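Local coordinates for protein 4-oxalocrotonate decarboxylase NahK (Pseudomonas putida, PDB 5D2K) that catalyses the metal-assisted decarboxylation of (3E)-2-oxohex-3-enedioate to 2-oxopent-4-enoate and carbon dioxide in the naphthalene degradation pathway, at residues G71-A76 with A208-P213; E114-V119 with F236-G241; P128-G133 with S216-A221. The protein carries 1 engineered substitution. One frame throughout, in Å; residues are numbered along the deposited sequence. Where two conformers were deposited one is given.

Contact 1 (G71-A76 with A208-P213); sequences GLTSWA and AVLGHP. With OOG (2-oxoadipic acid), chain D.
T73 and S74 lie against the turn A208-L210 just where the chain leaves strand 65-71 and enters helix 75-81. Just before them, G71 brings its CA to 3.6 Å from C5 of the bound 2-oxoadipate; a side chain here would run into C4 of the ligand, and glycine suits the place. The backbone N of L72 then gives a nearly straight bond (167°) to ligand O3, 3.0 Å away, while its CD2 keeps an apolar contact of 4.0 Å with ligand C4. At T73 the CB points toward the loop. With chi1 at 57°, OG1 stands between the backbone N and the carbonyl carbon, 3.4 Å from V209 CG1, the two branched side chains side by side and pointing the same way; OG1 also has a weak hydrogen bond with T239 O. The carbonyl of T73 meets L210: L210 N reaches T73 O at 3.0 Å, but the bond is weak and bent to 133°, and L210 CG lies 3.6 Å from T73 O. S74 follows with a CA-H...O contact, S74 CA to A208 O at 3.1 Å. In the conformer described, S74 OG bonds G241 O and K77 N, the latter capping helix 75-81; a serine hydroxyl is short enough for this. Across the contact, V209-H212 form a type I' turn, and H212 caps helix 213-225. Two loops thus meet, each ending in a helix N-cap, and the one that includes G71 and L72 forms part of the wall of the 2-oxoadipate pocket.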
ATOM      1  N   GLY A  71       1.921   4.770  -0.999  1.00 11.97           N
ATOM      2  CA  GLY A  71       1.502   4.664  -2.383  1.00 14.95           C
ATOM      3  C   GLY A  71       1.885   5.874  -3.205  1.00 16.42           C
ATOM      4  O   GLY A  71       2.078   6.972  -2.662  1.00 12.42           O
ATOM      5  N   LEU A  72       1.979   5.661  -4.517  1.00 17.61           N
ATOM      6  CA  LEU A  72       2.320   6.710  -5.469  1.00 19.21           C
ATOM      7  C   LEU A  72       3.666   7.328  -5.108  1.00 16.63           C
ATOM      8  O   LEU A  72       3.796   8.539  -4.931  1.00 16.16           O
ATOM      9  CB  LEU A  72       1.222   7.768  -5.521  1.00 19.65           C
ATOM     10  CG  LEU A  72      -0.167   7.135  -5.702  1.00 24.29           C
ATOM     11  CD1 LEU A  72      -1.237   8.195  -5.798  1.00 23.64           C
ATOM     12  CD2 LEU A  72      -0.207   6.193  -6.919  1.00 23.99           C
ATOM     13  N   THR A  73       4.666   6.469  -5.007  1.00 15.33           N
ATOM     14  CA  THR A  73       6.005   6.884  -4.619  1.00 12.10           C
ATOM     15  C   THR A  73       6.986   6.741  -5.776  1.00 14.98           C
ATOM     16  O   THR A  73       8.118   7.196  -5.698  1.00 16.74           O
ATOM     17  CB  THR A  73       6.532   6.060  -3.419  1.00 16.47           C
ATOM     18  OG1 THR A  73       6.508   4.661  -3.736  1.00 24.05           O
ATOM     19  CG2 THR A  73       5.679   6.308  -2.187  1.00 18.75           C
ATOM     20  N   SER A  74       6.553   6.084  -6.841  1.00 21.12           N
ATOM     21  CA  SER A  74       7.419   5.852  -7.996  0.65 20.39           C
ATOM     22  C   SER A  74       6.880   6.574  -9.219  1.00 21.05           C
ATOM     23  O   SER A  74       5.675   6.795  -9.336  1.00 23.41           O
ATOM     24  CB  SER A  74       7.563   4.351  -8.290  0.65 21.11           C
ATOM     25  OG  SER A  74       6.364   3.800  -8.816  0.65 12.76           O
ATOM     26  N   TRP A  75       7.777   6.939 -10.126  1.00 19.64           N
ATOM     27  CA  TRP A  75       7.369   7.607 -11.350  1.00 21.37           C
ATOM     28  C   TRP A  75       6.350   6.743 -12.089  1.00 24.66           C
ATOM     29  O   TRP A  75       5.330   7.240 -12.574  1.00 22.50           O
ATOM     30  CB  TRP A  75       8.583   7.891 -12.240  1.00 22.74           C
ATOM     31  CG  TRP A  75       8.251   8.674 -13.468  1.00 28.51           C
ATOM     32  CD1 TRP A  75       8.286  10.033 -13.612  1.00 36.36           C
ATOM     33  CD2 TRP A  75       7.827   8.147 -14.731  1.00 31.59           C
ATOM     34  NE1 TRP A  75       7.910  10.383 -14.889  1.00 41.13           N
ATOM     35  CE2 TRP A  75       7.622   9.243 -15.595  1.00 32.98           C
ATOM     36  CE3 TRP A  75       7.599   6.854 -15.216  1.00 26.43           C
ATOM     37  CZ2 TRP A  75       7.201   9.086 -16.912  1.00 32.98           C
ATOM     38  CZ3 TRP A  75       7.176   6.701 -16.521  1.00 28.92           C
ATOM     39  CH2 TRP A  75       6.984   7.810 -17.356  1.00 36.16           C
ATOM     40  N   ALA A  76       6.629   5.443 -12.146  1.00 20.01           N
ATOM     41  CA  ALA A  76       5.786   4.504 -12.877  1.00 22.70           C
ATOM     42  C   ALA A  76       4.362   4.495 -12.329  1.00 21.43           C
ATOM     43  O   ALA A  76       3.400   4.545 -13.093  1.00 23.00           O
ATOM     44  CB  ALA A  76       6.391   3.099 -12.830  1.00 20.59           C
ATOM     45  N   ALA A 208      13.380   3.372  -7.817  1.00 11.37           N
ATOM     46  CA  ALA A 208      12.146   3.948  -8.351  1.00 14.26           C
ATOM     47  C   ALA A 208      11.254   4.532  -7.244  1.00 14.20           C
ATOM     48  O   ALA A 208      10.490   5.463  -7.476  1.00 17.99           O
ATOM     49  CB  ALA A 208      11.382   2.899  -9.148  1.00 16.60           C
ATOM     50  N   VAL A 209      11.371   3.991  -6.042  1.00 10.56           N
ATOM     51  CA  VAL A 209      10.615   4.488  -4.897  1.00 11.84           C
ATOM     52  C   VAL A 209      11.326   5.701  -4.284  1.00 16.19           C
ATOM     53  O   VAL A 209      12.176   5.554  -3.413  1.00 14.19           O
ATOM     54  CB  VAL A 209      10.434   3.356  -3.854  1.00 12.05           C
ATOM     55  CG1 VAL A 209       9.652   3.832  -2.626  1.00 13.67           C
ATOM     56  CG2 VAL A 209       9.738   2.168  -4.507  1.00 13.52           C
ATOM     57  N   LEU A 210      10.994   6.893  -4.782  1.00 15.28           N
ATOM     58  CA  LEU A 210      11.519   8.164  -4.256  1.00 16.45           C
ATOM     59  C   LEU A 210      13.040   8.273  -4.246  1.00 16.76           C
ATOM     60  O   LEU A 210      13.606   9.058  -3.481  1.00 20.57           O
ATOM     61  CB  LEU A 210      10.991   8.400  -2.837  1.00 18.74           C
ATOM     62  CG  LEU A 210       9.486   8.611  -2.701  1.00 17.31           C
ATOM     63  CD1 LEU A 210       9.079   8.708  -1.238  1.00 18.74           C
ATOM     64  CD2 LEU A 210       9.042   9.863  -3.448  1.00 20.71           C
ATOM     65  N   GLY A 211      13.719   7.505  -5.095  1.00 15.55           N
ATOM     66  CA  GLY A 211      15.173   7.515  -5.116  1.00 15.18           C
ATOM     67  C   GLY A 211      15.797   6.475  -4.201  1.00 14.30           C
ATOM     68  O   GLY A 211      16.949   6.085  -4.377  1.00 15.66           O
ATOM     69  N   HIS A 212      15.029   6.042  -3.201  1.00 14.01           N
ATOM     70  CA  HIS A 212      15.487   5.057  -2.224  1.00 12.39           C
ATOM     71  C   HIS A 212      14.288   4.612  -1.395  1.00 10.42           C
ATOM     72  O   HIS A 212      13.609   5.457  -0.837  1.00 12.68           O
ATOM     73  CB  HIS A 212      16.552   5.644  -1.290  1.00 11.94           C
ATOM     74  CG  HIS A 212      17.393   4.609  -0.623  1.00 12.90           C
ATOM     75  ND1 HIS A 212      16.887   3.702   0.289  1.00 11.61           N
ATOM     76  CD2 HIS A 212      18.713   4.324  -0.745  1.00 10.95           C
ATOM     77  CE1 HIS A 212      17.861   2.903   0.691  1.00 13.61           C
ATOM     78  NE2 HIS A 212      18.973   3.255   0.071  1.00 11.74           N
ATOM     79  N   PRO A 213      14.028   3.292  -1.297  1.00 12.45           N
ATOM     80  CA  PRO A 213      12.853   2.892  -0.502  1.00  9.91           C
ATOM     81  C   PRO A 213      12.831   3.439   0.941  1.00 10.00           C
ATOM     82  O   PRO A 213      11.751   3.683   1.501  1.00  9.70           O
ATOM     83  CB  PRO A 213      12.945   1.358  -0.517  1.00  9.27           C
ATOM     84  CG  PRO A 213      13.529   1.063  -1.868  1.00 11.19           C
ATOM     85  CD  PRO A 213      14.609   2.145  -2.024  1.00 11.06           C
TER
HETATM   86  C2  OOG D 302      -3.252   3.484  -5.146  1.00 22.99           C
HETATM   87  C3  OOG D 302      -2.285   2.534  -4.460  1.00 26.41           C
HETATM   88  C4  OOG D 302      -0.853   2.981  -4.668  1.00 22.44           C
HETATM   89  C6  OOG D 302       1.551   1.973  -4.709  1.00 17.49           C
HETATM   90  O4  OOG D 302       2.359   1.097  -4.321  1.00 16.59           O
HETATM   91  O3  OOG D 302       1.910   2.862  -5.523  1.00 20.41           O
HETATM   92  C5  OOG D 302       0.132   1.934  -4.200  1.00 16.99           C
HETATM   93  C1  OOG D 302      -3.632   2.944  -6.511  1.00 30.42           C
HETATM   94  O1  OOG D 302      -4.829   2.626  -6.770  1.00 26.12           O
HETATM   95  O2  OOG D 302      -2.741   2.821  -7.392  1.00 31.38           O
HETATM   96  O5  OOG D 302      -0.165   1.053  -3.423  1.00 13.72           O

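Contact 2 (E114-V119 with F236-G241); sequences EAEISV and FIMTGG. With MG (magnesium ion), chain C; OOG (2-oxoadipic acid), chain D.
S118 and V119 pair with M238 and I237 where strand 112-121 runs antiparallel to strand 236-238; the axes of the two short segments approach to 4.7 Å with 159° between their N-to-C directions. V119 and I237 form the hydrogen-bonded pair, I237 N to V119 O at 2.8 Å and V119 N to I237 O at 3.0 Å; S118 and M238 are the non-hydrogen-bonded pair. Beyond M238, T239 grips I117 O twice: OG1 donates to it at 2.7 Å, in the carbonyl plane (C=O...O angle 153°), and T239 N donates from 3.3 Å. Water 2 joins I117 N, T239 OG1 and G240 O.

The strand also carries the metal site of this FAA hydrolase-type domain. The alternate residues E114 and E116, with E147, each bind the magnesium ion through one carboxylate oxygen; O4 and O5 of 2-oxoadipate chelate it, and water 1 makes the sixth ligand. G241 N donates to ligand O4 at 2.7 Å, and a side chain on G241 would press on the carboxylate of E114, whose OE2 forms a salt bridge with K77. E116 OE1 accepts from water 1 and, weakly, from G240 N. M238 turns at chi3 (51°), which sets CE 3.6 Å from E116 OE1, a flexible thioether filling beside the carboxylate. S118 is small enough to take the F236 ring, F236 CE1 lying 3.5 Å from S118 CB, while S118 OG bonds T145 OG1. An alanine at F236 would probably open a gap beside S118 and leave F173 without its aromatic partner. On the other face of the sheet, V119 CG2 meets I237 CB, two branched chains that cross obliquely.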
ATOM      1  N   GLU A 114       1.366  -5.292  -7.697  1.00 11.19           N
ATOM      2  CA  GLU A 114       2.541  -4.412  -7.680  1.00 12.73           C
ATOM      3  C   GLU A 114       3.684  -5.116  -6.969  1.00 12.18           C
ATOM      4  O   GLU A 114       3.477  -5.759  -5.939  1.00 13.15           O
ATOM      5  CB  GLU A 114       2.253  -3.094  -6.928  1.00 20.65           C
ATOM      6  CG  GLU A 114       1.010  -2.341  -7.335  1.00 24.11           C
ATOM      7  CD  GLU A 114       0.740  -1.113  -6.460  1.00 22.64           C
ATOM      8  OE1 GLU A 114       0.802  -1.201  -5.214  1.00 15.38           O
ATOM      9  OE2 GLU A 114       0.436  -0.053  -7.027  1.00 32.94           O
ATOM     10  N   ALA A 115       4.906  -4.976  -7.479  1.00 10.93           N
ATOM     11  CA  ALA A 115       6.064  -5.498  -6.755  1.00 10.58           C
ATOM     12  C   ALA A 115       6.680  -4.438  -5.848  1.00 11.03           C
ATOM     13  O   ALA A 115       6.945  -3.318  -6.284  1.00 11.34           O
ATOM     14  CB  ALA A 115       7.105  -6.021  -7.732  1.00 13.36           C
ATOM     15  N   GLU A 116       6.892  -4.788  -4.580  1.00  8.57           N
ATOM     16  CA  GLU A 116       7.407  -3.823  -3.597  1.00 10.37           C
ATOM     17  C   GLU A 116       8.468  -4.432  -2.698  1.00  9.23           C
ATOM     18  O   GLU A 116       8.651  -5.650  -2.664  1.00  9.99           O
ATOM     19  CB  GLU A 116       6.265  -3.264  -2.721  1.00 10.32           C
ATOM     20  CG  GLU A 116       5.028  -2.877  -3.532  1.00  9.33           C
ATOM     21  CD  GLU A 116       4.075  -1.914  -2.857  1.00 12.26           C
ATOM     22  OE1 GLU A 116       4.407  -1.314  -1.815  1.00 10.22           O
ATOM     23  OE2 GLU A 116       2.980  -1.729  -3.415  1.00 13.43           O
ATOM     24  N   ILE A 117       9.174  -3.576  -1.970  1.00  9.15           N
ATOM     25  CA  ILE A 117      10.020  -4.068  -0.899  1.00  9.38           C
ATOM     26  C   ILE A 117       9.511  -3.462   0.412  1.00 10.62           C
ATOM     27  O   ILE A 117       9.199  -2.262   0.505  1.00 10.96           O
ATOM     28  CB  ILE A 117      11.534  -3.771  -1.158  1.00 11.40           C
ATOM     29  CG1 ILE A 117      12.419  -4.493  -0.132  1.00 12.29           C
ATOM     30  CG2 ILE A 117      11.816  -2.291  -1.182  1.00 12.57           C
ATOM     31  CD1 ILE A 117      12.373  -6.037  -0.223  1.00 13.92           C
ATOM     32  N   SER A 118       9.342  -4.328   1.402  1.00  9.70           N
ATOM     33  CA  SER A 118       8.866  -3.886   2.705  1.00  8.48           C
ATOM     34  C   SER A 118       9.970  -3.929   3.734  1.00 10.42           C
ATOM     35  O   SER A 118      10.974  -4.624   3.555  1.00  9.53           O
ATOM     36  CB  SER A 118       7.707  -4.756   3.191  1.00 10.28           C
ATOM     37  OG  SER A 118       6.657  -4.752   2.255  1.00  9.84           O
ATOM     38  N   VAL A 119       9.762  -3.192   4.818  1.00  9.79           N
ATOM     39  CA  VAL A 119      10.668  -3.233   5.963  1.00  9.92           C
ATOM     40  C   VAL A 119       9.874  -3.486   7.230  1.00  9.75           C
ATOM     41  O   VAL A 119       8.675  -3.206   7.288  1.00 10.60           O
ATOM     42  CB  VAL A 119      11.487  -1.916   6.133  1.00 10.70           C
ATOM     43  CG1 VAL A 119      12.361  -1.667   4.913  1.00 11.53           C
ATOM     44  CG2 VAL A 119      10.562  -0.720   6.404  1.00 11.29           C
ATOM     45  N   PHE A 236       5.434  -3.136  10.167  1.00 10.50           N
ATOM     46  CA  PHE A 236       5.655  -3.598   8.794  1.00  8.62           C
ATOM     47  C   PHE A 236       5.220  -2.487   7.846  1.00  8.37           C
ATOM     48  O   PHE A 236       4.102  -1.992   7.947  1.00 10.91           O
ATOM     49  CB  PHE A 236       4.868  -4.896   8.566  1.00 10.05           C
ATOM     50  CG  PHE A 236       4.862  -5.415   7.147  1.00 10.24           C
ATOM     51  CD1 PHE A 236       5.883  -6.223   6.682  1.00 11.38           C
ATOM     52  CD2 PHE A 236       3.777  -5.188   6.323  1.00 14.03           C
ATOM     53  CE1 PHE A 236       5.840  -6.751   5.394  1.00 13.54           C
ATOM     54  CE2 PHE A 236       3.732  -5.712   5.035  1.00 13.67           C
ATOM     55  CZ  PHE A 236       4.771  -6.487   4.574  1.00 13.18           C
ATOM     56  N   ILE A 237       6.122  -2.081   6.946  1.00  7.75           N
ATOM     57  CA  ILE A 237       5.853  -0.995   5.995  1.00  8.77           C
ATOM     58  C   ILE A 237       6.115  -1.417   4.557  1.00  9.58           C
ATOM     59  O   ILE A 237       7.241  -1.777   4.210  1.00 10.10           O
ATOM     60  CB  ILE A 237       6.729   0.253   6.280  1.00  8.49           C
ATOM     61  CG1 ILE A 237       6.631   0.679   7.743  1.00  8.68           C
ATOM     62  CG2 ILE A 237       6.363   1.406   5.332  1.00 12.32           C
ATOM     63  CD1 ILE A 237       7.647   1.759   8.096  1.00 11.07           C
ATOM     64  N   MET A 238       5.094  -1.334   3.712  1.00  8.07           N
ATOM     65  CA  MET A 238       5.266  -1.567   2.276  1.00 10.08           C
ATOM     66  C   MET A 238       5.610  -0.239   1.627  1.00  9.56           C
ATOM     67  O   MET A 238       4.812   0.695   1.693  1.00 12.51           O
ATOM     68  CB  MET A 238       3.994  -2.156   1.660  1.00 13.52           C
ATOM     69  CG  MET A 238       3.612  -3.496   2.240  1.00 12.65           C
ATOM     70  SD  MET A 238       2.186  -4.225   1.390  1.00 15.28           S
ATOM     71  CE  MET A 238       2.674  -4.120  -0.288  1.00 12.84           C
ATOM     72  N   THR A 239       6.781  -0.132   1.000  1.00  9.25           N
ATOM     73  CA  THR A 239       7.294   1.200   0.686  1.00  8.91           C
ATOM     74  C   THR A 239       6.855   1.761  -0.657  1.00 10.07           C
ATOM     75  O   THR A 239       7.072   2.946  -0.918  1.00  9.60           O
ATOM     76  CB  THR A 239       8.851   1.242   0.767  1.00  8.00           C
ATOM     77  OG1 THR A 239       9.432   0.328  -0.173  1.00 10.07           O
ATOM     78  CG2 THR A 239       9.337   0.900   2.191  1.00 10.15           C
ATOM     79  N   GLY A 240       6.205   0.947  -1.497  1.00  8.86           N
ATOM     80  CA  GLY A 240       5.661   1.447  -2.757  1.00  8.62           C
ATOM     81  C   GLY A 240       5.911   0.578  -3.983  1.00 10.76           C
ATOM     82  O   GLY A 240       6.892  -0.153  -4.072  1.00 10.85           O
ATOM     83  N   GLY A 241       4.996   0.659  -4.940  1.00 12.96           N
ATOM     84  CA  GLY A 241       5.121  -0.121  -6.160  1.00 11.62           C
ATOM     85  C   GLY A 241       6.334   0.330  -6.937  1.00 12.69           C
ATOM     86  O   GLY A 241       6.486   1.520  -7.254  1.00 17.59           O
TER
HETATM   87 MG    MG C 301       1.405  -0.480  -3.332  1.00 12.55          MG
HETATM   88  C2  OOG D 302      -3.252   3.484  -5.146  1.00 22.99           C
HETATM   89  C3  OOG D 302      -2.285   2.534  -4.460  1.00 26.41           C
HETATM   90  C4  OOG D 302      -0.853   2.981  -4.668  1.00 22.44           C
HETATM   91  C6  OOG D 302       1.551   1.973  -4.709  1.00 17.49           C
HETATM   92  O4  OOG D 302       2.359   1.097  -4.321  1.00 16.59           O
HETATM   93  O3  OOG D 302       1.910   2.862  -5.523  1.00 20.41           O
HETATM   94  C5  OOG D 302       0.132   1.934  -4.200  1.00 16.99           C
HETATM   95  C1  OOG D 302      -3.632   2.944  -6.511  1.00 30.42           C
HETATM   96  O1  OOG D 302      -4.829   2.626  -6.770  1.00 26.12           O
HETATM   97  O2  OOG D 302      -2.741   2.821  -7.392  1.00 31.38           O
HETATM   98  O5  OOG D 302      -0.165   1.053  -3.423  1.00 13.72           O
HETATM   99  O   HOH W   1       2.210   0.270  -1.557  1.00 12.84           O
HETATM  100  O   HOH W   2       9.020  -0.831  -2.616  1.00 10.50           O

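Contact 3 (P128-G133 with S216-A221); sequences PGCHLG and SVAMLA
Helix 213-225 turns two small residues, A218 and A221, toward C130, which lies in the loop leading into helix 132-135. The alanines are three residues apart and so share one side of the helix; with only methyl groups there, the loop comes in close, with C130 CA and A218 CA 5.3 Å apart. The CB of C130 points toward the helix. Its SG stands anti to the backbone N (chi1 -170°), and in that position it lies 3.9 Å from A221 CB and 4.1 Å from A218 CB. Cysteine fits because its compact, weakly polar sulfur can rest on both methyls. The CB of A218 also meets the loop backbone, 3.7 Å from C130 O and 3.9 Å from H131 C. The side chains meet by van der Waals contact, and the hydrogen bond that fastens the loop lies just beyond: C130 N to N222 OD1, one residue further along the same helix. V135 packs on both C130 and A218 and extends the apolar patch. At the ends of the loop, P128, which follows a cis peptide bond, touches A225, and L132 touches L214 and S215, so that the loop follows much of the helix. Far from the metal and ligand, this is loop-on-helix packing, in which cysteine and alanine let the backbone come near to the helix.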
ATOM      1  N   PRO A 128       7.872  15.711  12.646  1.00 15.06           N
ATOM      2  CA  PRO A 128       8.261  16.155  11.310  1.00 12.94           C
ATOM      3  C   PRO A 128       9.777  16.185  11.146  1.00 13.40           C
ATOM      4  O   PRO A 128      10.502  15.976  12.120  1.00 16.54           O
ATOM      5  CB  PRO A 128       7.671  17.566  11.232  1.00 17.36           C
ATOM      6  CG  PRO A 128       7.700  18.042  12.643  1.00 23.17           C
ATOM      7  CD  PRO A 128       7.399  16.828  13.486  1.00 20.47           C
ATOM      8  N   GLY A 129      10.237  16.424   9.927  1.00 16.56           N
ATOM      9  CA  GLY A 129      11.655  16.544   9.650  1.00 18.02           C
ATOM     10  C   GLY A 129      12.428  15.243   9.717  1.00 18.83           C
ATOM     11  O   GLY A 129      13.641  15.253   9.906  1.00 20.52           O
ATOM     12  N   CYS A 130      11.734  14.118   9.580  1.00 13.88           N
ATOM     13  CA  CYS A 130      12.410  12.826   9.465  1.00 14.29           C
ATOM     14  C   CYS A 130      13.182  12.743   8.153  1.00 15.08           C
ATOM     15  O   CYS A 130      12.627  12.992   7.090  1.00 15.77           O
ATOM     16  CB  CYS A 130      11.397  11.676   9.556  1.00 12.54           C
ATOM     17  SG  CYS A 130      12.147  10.020   9.728  1.00 14.16           S
ATOM     18  N   HIS A 131      14.468  12.404   8.232  1.00 13.24           N
ATOM     19  CA  HIS A 131      15.315  12.298   7.051  1.00 14.96           C
ATOM     20  C   HIS A 131      15.779  10.864   6.846  1.00 13.00           C
ATOM     21  O   HIS A 131      15.652  10.022   7.727  1.00 13.31           O
ATOM     22  CB  HIS A 131      16.543  13.217   7.167  1.00 16.95           C
ATOM     23  CG  HIS A 131      16.203  14.673   7.272  1.00 28.82           C
ATOM     24  ND1 HIS A 131      15.941  15.460   6.170  1.00 40.23           N
ATOM     25  CD2 HIS A 131      16.093  15.486   8.349  1.00 35.40           C
ATOM     26  CE1 HIS A 131      15.677  16.693   6.566  1.00 30.72           C
ATOM     27  NE2 HIS A 131      15.759  16.735   7.883  1.00 33.05           N
ATOM     28  N   LEU A 132      16.329  10.605   5.670  1.00 15.08           N
ATOM     29  CA  LEU A 132      16.877   9.298   5.338  1.00 15.38           C
ATOM     30  C   LEU A 132      17.801   8.757   6.437  1.00 14.43           C
ATOM     31  O   LEU A 132      17.684   7.605   6.861  1.00 16.07           O
ATOM     32  CB  LEU A 132      17.615   9.404   3.996  1.00 16.76           C
ATOM     33  CG  LEU A 132      18.109   8.132   3.318  1.00 17.89           C
ATOM     34  CD1 LEU A 132      16.971   7.149   3.170  1.00 15.25           C
ATOM     35  CD2 LEU A 132      18.683   8.473   1.959  1.00 15.05           C
ATOM     36  N   GLY A 133      18.718   9.591   6.924  1.00 13.90           N
ATOM     37  CA  GLY A 133      19.623   9.169   7.981  1.00 13.67           C
ATOM     38  C   GLY A 133      18.978   8.791   9.307  1.00 15.24           C
ATOM     39  O   GLY A 133      19.572   8.065  10.097  1.00 15.90           O
ATOM     40  N   SER A 216      10.939   6.606   1.409  1.00 11.03           N
ATOM     41  CA  SER A 216       9.509   6.419   1.557  1.00  9.45           C
ATOM     42  C   SER A 216       9.117   6.273   3.030  1.00 11.74           C
ATOM     43  O   SER A 216       8.080   6.798   3.466  1.00 11.13           O
ATOM     44  CB  SER A 216       9.074   5.191   0.756  1.00 11.10           C
ATOM     45  OG  SER A 216       7.664   5.050   0.801  1.00 10.60           O
ATOM     46  N   VAL A 217       9.943   5.552   3.787  1.00  9.76           N
ATOM     47  CA  VAL A 217       9.745   5.384   5.222  1.00  7.98           C
ATOM     48  C   VAL A 217       9.836   6.749   5.927  1.00 12.44           C
ATOM     49  O   VAL A 217       9.015   7.067   6.790  1.00 10.47           O
ATOM     50  CB  VAL A 217      10.772   4.396   5.835  1.00 10.20           C
ATOM     51  CG1 VAL A 217      10.591   4.292   7.356  1.00 10.09           C
ATOM     52  CG2 VAL A 217      10.642   3.016   5.198  1.00 11.58           C
ATOM     53  N   ALA A 218      10.834   7.553   5.564  1.00 11.87           N
ATOM     54  CA  ALA A 218      10.966   8.891   6.151  1.00 11.17           C
ATOM     55  C   ALA A 218       9.732   9.725   5.824  1.00 10.83           C
ATOM     56  O   ALA A 218       9.177  10.403   6.693  1.00 11.06           O
ATOM     57  CB  ALA A 218      12.246   9.587   5.640  1.00 10.37           C
ATOM     58  N   MET A 219       9.282   9.646   4.576  1.00 11.53           N
ATOM     59  CA  MET A 219       8.112  10.407   4.168  0.61 10.25           C
ATOM     60  C   MET A 219       6.869   9.970   4.945  1.00 11.54           C
ATOM     61  O   MET A 219       6.065  10.807   5.349  1.00 10.33           O
ATOM     62  CB  MET A 219       7.869  10.273   2.670  0.61 12.36           C
ATOM     63  CG  MET A 219       6.716  11.121   2.198  0.61 12.45           C
ATOM     64  SD  MET A 219       6.514  11.108   0.420  0.61 14.69           S
ATOM     65  CE  MET A 219       8.010  11.968  -0.062  0.61 11.22           C
ATOM     66  N   LEU A 220       6.717   8.666   5.161  1.00 11.05           N
ATOM     67  CA  LEU A 220       5.586   8.168   5.938  1.00  9.50           C
ATOM     68  C   LEU A 220       5.594   8.760   7.351  1.00  9.15           C
ATOM     69  O   LEU A 220       4.547   9.184   7.851  1.00 10.73           O
ATOM     70  CB  LEU A 220       5.601   6.634   5.991  1.00  8.98           C
ATOM     71  CG  LEU A 220       4.567   5.928   6.873  1.00  8.06           C
ATOM     72  CD1 LEU A 220       3.148   6.242   6.390  1.00 10.96           C
ATOM     73  CD2 LEU A 220       4.815   4.433   6.853  1.00 10.00           C
ATOM     74  N   ALA A 221       6.757   8.803   7.989  1.00 10.37           N
ATOM     75  CA  ALA A 221       6.846   9.387   9.323  1.00 10.45           C
ATOM     76  C   ALA A 221       6.384  10.838   9.291  1.00 11.34           C
ATOM     77  O   ALA A 221       5.636  11.290  10.172  1.00 11.59           O
ATOM     78  CB  ALA A 221       8.283   9.281   9.880  1.00 10.40           C
TER

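Overall arrangement
From the N terminus, the chain first passes 71-76, then 114-119 and 128-133, and afterwards returns through 208-213, 216-221 and 236-241. Contact 1 therefore closes a loop that crosses those of both contact 2 and contact 3, whereas contact 3 is nested inside the loop closed by contact 2. Helix 213-225 is the common neighbour: S216 reaches T239 of contact 2 by a probable hydrogen bond and packs on V209 and L210 of contact 1, and L220 and V217 pack on I237 and V119. Contacts 1 and 2 both touch the 2-oxoadipate and join directly through S74 and G241. Contact 3 ties the far side of the helix to the loop after strand 112-121.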